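Local coordinates for hypothetical membrane spanning protein (Thermus thermophilus, PDB 2VPZ) that probably serves as the quinone-binding membrane anchor of a polysulfide reductase, passing electrons between the quinone pool and its partner subunits, at residues L163-R177 / T220-L232. Numbering follows the deposited sequence.
Sequences LAALLKSPWALFPLR and TFWQERLAPWAGL
Arg177 against the backbone of Thr220, and Leu166 against Pro228 and Trp229, join two helix-to-helix turns at one end of the transmembrane bundle of an NrfD-type membrane subunit. Residues 163-177 leave helix 148-166 through a Schellman motif with Lys168 as its C-prime residue and enter helix 175-189; residues 220-232 lead into helix 227-245. Arg177 reaches across with NE, which donates to the backbone O of Thr220 at 2.9 Å, an angle of 153° at the hydrogen; the oxygen is slightly tilted from the guanidinium plane and receives the bond in its own carbonyl plane. The bend at chi3 turns the guanidinium toward Glu224, where Arg177 NH2 and Glu224 OE1 form a long salt bridge of 3.8 Å, the two planar groups moderately inclined to each other. Leu173 CD1 lies over the centre of one guanidinium face, so the group is gripped at an edge and covered from one side. The edge carbon CE2 of Phe221 faces the backbone O of Arg177.

The apolar half centres on Leu166. With CG anti to the carbonyl carbon (chi1 -72°), its fork extends toward helix 227-245 and divides the work: CD2 packs on Pro228 CB at 3.5 Å, while CD1 sits over the six-membered ring of Trp229 in a CH-pi contact, 15° off the normal. Leu166 CD1 also meets Leu232 CD1, tip to tip. Ala165 CB rests on Pro228 CG at 3.8 Å. From helix 175-189, Leu176 crosses Thr220 at about a right angle and also packs on Val158 and Leu161 of helix 148-166. The methyl CG2 of Thr220 lies 4.0 Å from Leu176 CG, while its OG1 hydrogen-bonds back to Gly217 O.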
# COMPACT_ATOMS: atom_id res chain seq x y z
N LEU C 163 1.00 7.33 -55.32
CA LEU C 163 1.09 8.63 -56.03
C LEU C 163 1.87 8.42 -57.37
O LEU C 163 1.41 8.84 -58.46
CB LEU C 163 1.79 9.70 -55.15
CG LEU C 163 1.72 11.22 -55.40
CD1 LEU C 163 3.10 11.78 -55.74
CD2 LEU C 163 0.71 11.54 -56.53
N ALA C 164 3.02 7.76 -57.28
CA ALA C 164 3.88 7.42 -58.43
C ALA C 164 3.09 6.67 -59.51
O ALA C 164 3.29 6.92 -60.71
CB ALA C 164 5.10 6.56 -57.97
N ALA C 165 2.21 5.76 -59.10
CA ALA C 165 1.37 4.98 -60.03
C ALA C 165 0.21 5.78 -60.67
O ALA C 165 -0.27 5.42 -61.75
CB ALA C 165 0.81 3.72 -59.33
N LEU C 166 -0.24 6.85 -60.02
CA LEU C 166 -1.30 7.70 -60.57
C LEU C 166 -0.63 8.58 -61.69
O LEU C 166 -1.24 8.83 -62.74
CB LEU C 166 -2.01 8.53 -59.46
CG LEU C 166 -2.95 7.74 -58.50
CD1 LEU C 166 -3.51 8.65 -57.38
CD2 LEU C 166 -4.10 7.10 -59.30
N LEU C 167 0.62 8.97 -61.45
CA LEU C 167 1.46 9.74 -62.38
C LEU C 167 1.99 8.79 -63.52
O LEU C 167 2.85 9.15 -64.32
CB LEU C 167 2.62 10.44 -61.63
CG LEU C 167 2.25 11.33 -60.42
CD1 LEU C 167 3.46 12.13 -59.91
CD2 LEU C 167 1.10 12.29 -60.78
N LYS C 168 1.44 7.57 -63.55
CA LYS C 168 1.75 6.52 -64.54
C LYS C 168 3.19 5.96 -64.66
O LYS C 168 3.58 5.44 -65.71
CB LYS C 168 1.21 6.93 -65.94
CG LYS C 168 -0.34 7.04 -66.08
CD LYS C 168 -1.11 5.71 -65.89
CE LYS C 168 -2.62 5.94 -65.75
NZ LYS C 168 -3.32 4.88 -64.95
N SER C 169 4.00 6.08 -63.60
CA SER C 169 5.35 5.50 -63.62
C SER C 169 5.10 3.96 -63.60
O SER C 169 4.39 3.45 -62.71
CB SER C 169 6.20 5.96 -62.40
OG SER C 169 6.40 7.36 -62.41
N PRO C 170 5.67 3.19 -64.60
CA PRO C 170 5.55 1.72 -64.75
C PRO C 170 6.04 0.77 -63.59
O PRO C 170 5.43 -0.28 -63.34
CB PRO C 170 6.23 1.43 -66.10
CG PRO C 170 6.53 2.80 -66.74
CD PRO C 170 6.65 3.73 -65.54
N TRP C 171 7.15 1.16 -62.96
CA TRP C 171 7.83 0.50 -61.80
C TRP C 171 7.20 1.10 -60.50
O TRP C 171 7.49 2.18 -60.15
CB TRP C 171 9.30 0.90 -61.76
CG TRP C 171 9.46 2.44 -61.79
CD1 TRP C 171 9.74 3.20 -62.89
CD2 TRP C 171 9.24 3.40 -60.70
NE1 TRP C 171 9.69 4.54 -62.56
CE2 TRP C 171 9.38 4.68 -61.24
CE3 TRP C 171 8.91 3.28 -59.33
CZ2 TRP C 171 9.22 5.86 -60.45
CZ3 TRP C 171 8.73 4.42 -58.54
CH2 TRP C 171 8.88 5.70 -59.11
N ALA C 172 6.33 0.40 -59.79
CA ALA C 172 5.69 0.95 -58.58
C ALA C 172 4.35 0.22 -58.36
O ALA C 172 4.00 -0.05 -57.20
CB ALA C 172 5.46 2.51 -58.71
N LEU C 173 3.62 -0.11 -59.42
CA LEU C 173 2.34 -0.86 -59.24
C LEU C 173 2.56 -2.29 -58.72
O LEU C 173 1.59 -2.93 -58.28
CB LEU C 173 1.38 -0.93 -60.48
CG LEU C 173 0.15 -1.86 -60.23
CD1 LEU C 173 -0.90 -1.17 -59.32
CD2 LEU C 173 -0.49 -2.31 -61.55
N PHE C 174 3.78 -2.82 -58.81
CA PHE C 174 4.07 -4.16 -58.23
C PHE C 174 4.57 -3.89 -56.77
O PHE C 174 4.03 -4.47 -55.81
CB PHE C 174 5.07 -4.99 -59.10
CG PHE C 174 5.64 -6.23 -58.41
CD1 PHE C 174 4.82 -7.27 -57.95
CD2 PHE C 174 7.02 -6.32 -58.19
CE1 PHE C 174 5.37 -8.38 -57.26
CE2 PHE C 174 7.59 -7.41 -57.52
CZ PHE C 174 6.76 -8.44 -57.05
N PRO C 175 5.58 -2.99 -56.57
CA PRO C 175 6.01 -2.73 -55.18
C PRO C 175 4.81 -2.18 -54.34
O PRO C 175 4.70 -2.48 -53.15
CB PRO C 175 7.16 -1.71 -55.30
CG PRO C 175 7.08 -1.18 -56.74
CD PRO C 175 6.43 -2.30 -57.54
N LEU C 176 3.92 -1.39 -54.95
CA LEU C 176 2.75 -0.87 -54.23
C LEU C 176 1.87 -2.02 -53.68
O LEU C 176 1.35 -1.92 -52.58
CB LEU C 176 1.88 0.10 -55.10
CG LEU C 176 0.47 0.49 -54.59
CD1 LEU C 176 0.56 1.50 -53.41
CD2 LEU C 176 -0.39 1.09 -55.74
N ARG C 177 1.72 -3.13 -54.42
CA ARG C 177 0.91 -4.28 -53.97
C ARG C 177 1.58 -5.15 -52.86
O ARG C 177 0.89 -5.72 -51.99
CB ARG C 177 0.49 -5.15 -55.16
CG ARG C 177 -0.35 -4.45 -56.24
CD ARG C 177 -0.90 -5.42 -57.30
NE ARG C 177 -2.20 -4.99 -57.84
CZ ARG C 177 -2.48 -4.84 -59.13
NH1 ARG C 177 -1.56 -5.08 -60.04
NH2 ARG C 177 -3.69 -4.44 -59.50
N THR C 220 -6.64 -2.67 -53.72
CA THR C 220 -5.33 -2.42 -54.33
C THR C 220 -4.90 -3.69 -55.16
O THR C 220 -3.99 -3.60 -56.00
CB THR C 220 -4.22 -2.08 -53.22
OG1 THR C 220 -4.69 -1.11 -52.29
CG2 THR C 220 -2.92 -1.56 -53.90
N PHE C 221 -5.57 -4.84 -54.98
CA PHE C 221 -5.30 -6.13 -55.68
C PHE C 221 -6.30 -6.59 -56.77
O PHE C 221 -6.16 -7.69 -57.32
CB PHE C 221 -5.15 -7.26 -54.63
CG PHE C 221 -4.30 -6.92 -53.45
CD1 PHE C 221 -4.85 -6.85 -52.15
CD2 PHE C 221 -2.95 -6.65 -53.63
CE1 PHE C 221 -4.04 -6.50 -51.07
CE2 PHE C 221 -2.14 -6.28 -52.57
CZ PHE C 221 -2.68 -6.21 -51.27
N TRP C 222 -7.28 -5.72 -57.04
CA TRP C 222 -8.42 -5.85 -58.00
C TRP C 222 -8.28 -5.18 -59.40
O TRP C 222 -7.50 -5.64 -60.25
CB TRP C 222 -9.71 -5.31 -57.36
CG TRP C 222 -10.92 -5.37 -58.28
CD1 TRP C 222 -11.05 -6.16 -59.40
CD2 TRP C 222 -12.16 -4.65 -58.16
NE1 TRP C 222 -12.29 -5.98 -59.96
CE2 TRP C 222 -12.99 -5.06 -59.23
CE3 TRP C 222 -12.66 -3.70 -57.25
CZ2 TRP C 222 -14.31 -4.56 -59.42
CZ3 TRP C 222 -13.98 -3.19 -57.43
CH2 TRP C 222 -14.78 -3.63 -58.51
N GLN C 223 -9.06 -4.13 -59.65
CA GLN C 223 -9.05 -3.36 -60.92
C GLN C 223 -7.85 -2.36 -60.95
O GLN C 223 -7.61 -1.62 -59.98
CB GLN C 223 -10.42 -2.61 -61.18
CG GLN C 223 -10.65 -1.95 -62.62
CD GLN C 223 -11.45 -2.81 -63.63
OE1 GLN C 223 -11.91 -3.91 -63.32
NE2 GLN C 223 -11.63 -2.28 -64.86
N GLU C 224 -7.08 -2.43 -62.04
CA GLU C 224 -5.88 -1.61 -62.35
C GLU C 224 -5.98 -0.12 -61.93
O GLU C 224 -5.19 0.32 -61.10
CB GLU C 224 -5.50 -1.72 -63.85
CG GLU C 224 -4.10 -1.18 -64.28
CD GLU C 224 -2.94 -2.10 -63.86
OE1 GLU C 224 -3.07 -2.76 -62.81
OE2 GLU C 224 -1.91 -2.14 -64.58
N ARG C 225 -6.92 0.68 -62.44
CA ARG C 225 -6.96 2.08 -62.01
C ARG C 225 -7.77 2.50 -60.74
O ARG C 225 -7.99 3.70 -60.49
CB ARG C 225 -7.23 3.06 -63.21
CG ARG C 225 -6.27 4.30 -63.23
CD ARG C 225 -7.01 5.64 -63.52
NE ARG C 225 -6.79 6.74 -62.56
CZ ARG C 225 -7.24 7.99 -62.73
NH1 ARG C 225 -7.93 8.29 -63.81
NH2 ARG C 225 -7.02 8.94 -61.81
N LEU C 226 -8.22 1.52 -59.93
CA LEU C 226 -8.88 1.77 -58.59
C LEU C 226 -7.77 1.53 -57.56
O LEU C 226 -7.72 2.14 -56.49
CB LEU C 226 -10.01 0.79 -58.19
CG LEU C 226 -11.30 0.44 -58.95
CD1 LEU C 226 -12.04 -0.73 -58.25
CD2 LEU C 226 -12.21 1.69 -59.08
N ALA C 227 -6.90 0.58 -57.90
CA ALA C 227 -5.77 0.15 -57.07
C ALA C 227 -4.97 1.30 -56.36
O ALA C 227 -4.67 1.12 -55.17
CB ALA C 227 -4.86 -0.83 -57.84
N PRO C 228 -4.52 2.39 -57.07
CA PRO C 228 -3.81 3.44 -56.31
C PRO C 228 -4.71 4.32 -55.38
O PRO C 228 -4.25 4.83 -54.34
CB PRO C 228 -3.16 4.32 -57.37
CG PRO C 228 -2.88 3.41 -58.49
CD PRO C 228 -4.11 2.43 -58.48
N TRP C 229 -5.96 4.56 -55.77
CA TRP C 229 -6.85 5.37 -54.94
C TRP C 229 -7.13 4.63 -53.64
O TRP C 229 -6.93 5.17 -52.55
CB TRP C 229 -8.15 5.75 -55.68
CG TRP C 229 -7.90 6.83 -56.71
CD1 TRP C 229 -7.87 6.67 -58.08
CD2 TRP C 229 -7.53 8.20 -56.47
NE1 TRP C 229 -7.50 7.86 -58.68
CE2 TRP C 229 -7.29 8.81 -57.72
CE3 TRP C 229 -7.37 8.97 -55.30
CZ2 TRP C 229 -6.90 10.17 -57.85
CZ3 TRP C 229 -6.98 10.33 -55.42
CH2 TRP C 229 -6.75 10.91 -56.69
N ALA C 230 -7.58 3.39 -53.77
CA ALA C 230 -7.88 2.53 -52.64
C ALA C 230 -6.69 2.37 -51.66
O ALA C 230 -6.88 2.44 -50.44
CB ALA C 230 -8.36 1.12 -53.13
N GLY C 231 -5.48 2.19 -52.19
CA GLY C 231 -4.26 2.07 -51.40
C GLY C 231 -3.87 3.35 -50.68
O GLY C 231 -3.39 3.32 -49.54
N LEU C 232 -4.08 4.50 -51.35
CA LEU C 232 -3.83 5.87 -50.81
C LEU C 232 -4.79 6.19 -49.65
O LEU C 232 -4.37 6.63 -48.57
CB LEU C 232 -3.98 6.97 -51.88
CG LEU C 232 -2.79 7.42 -52.76
CD1 LEU C 232 -3.25 7.74 -54.20
CD2 LEU C 232 -2.08 8.64 -52.13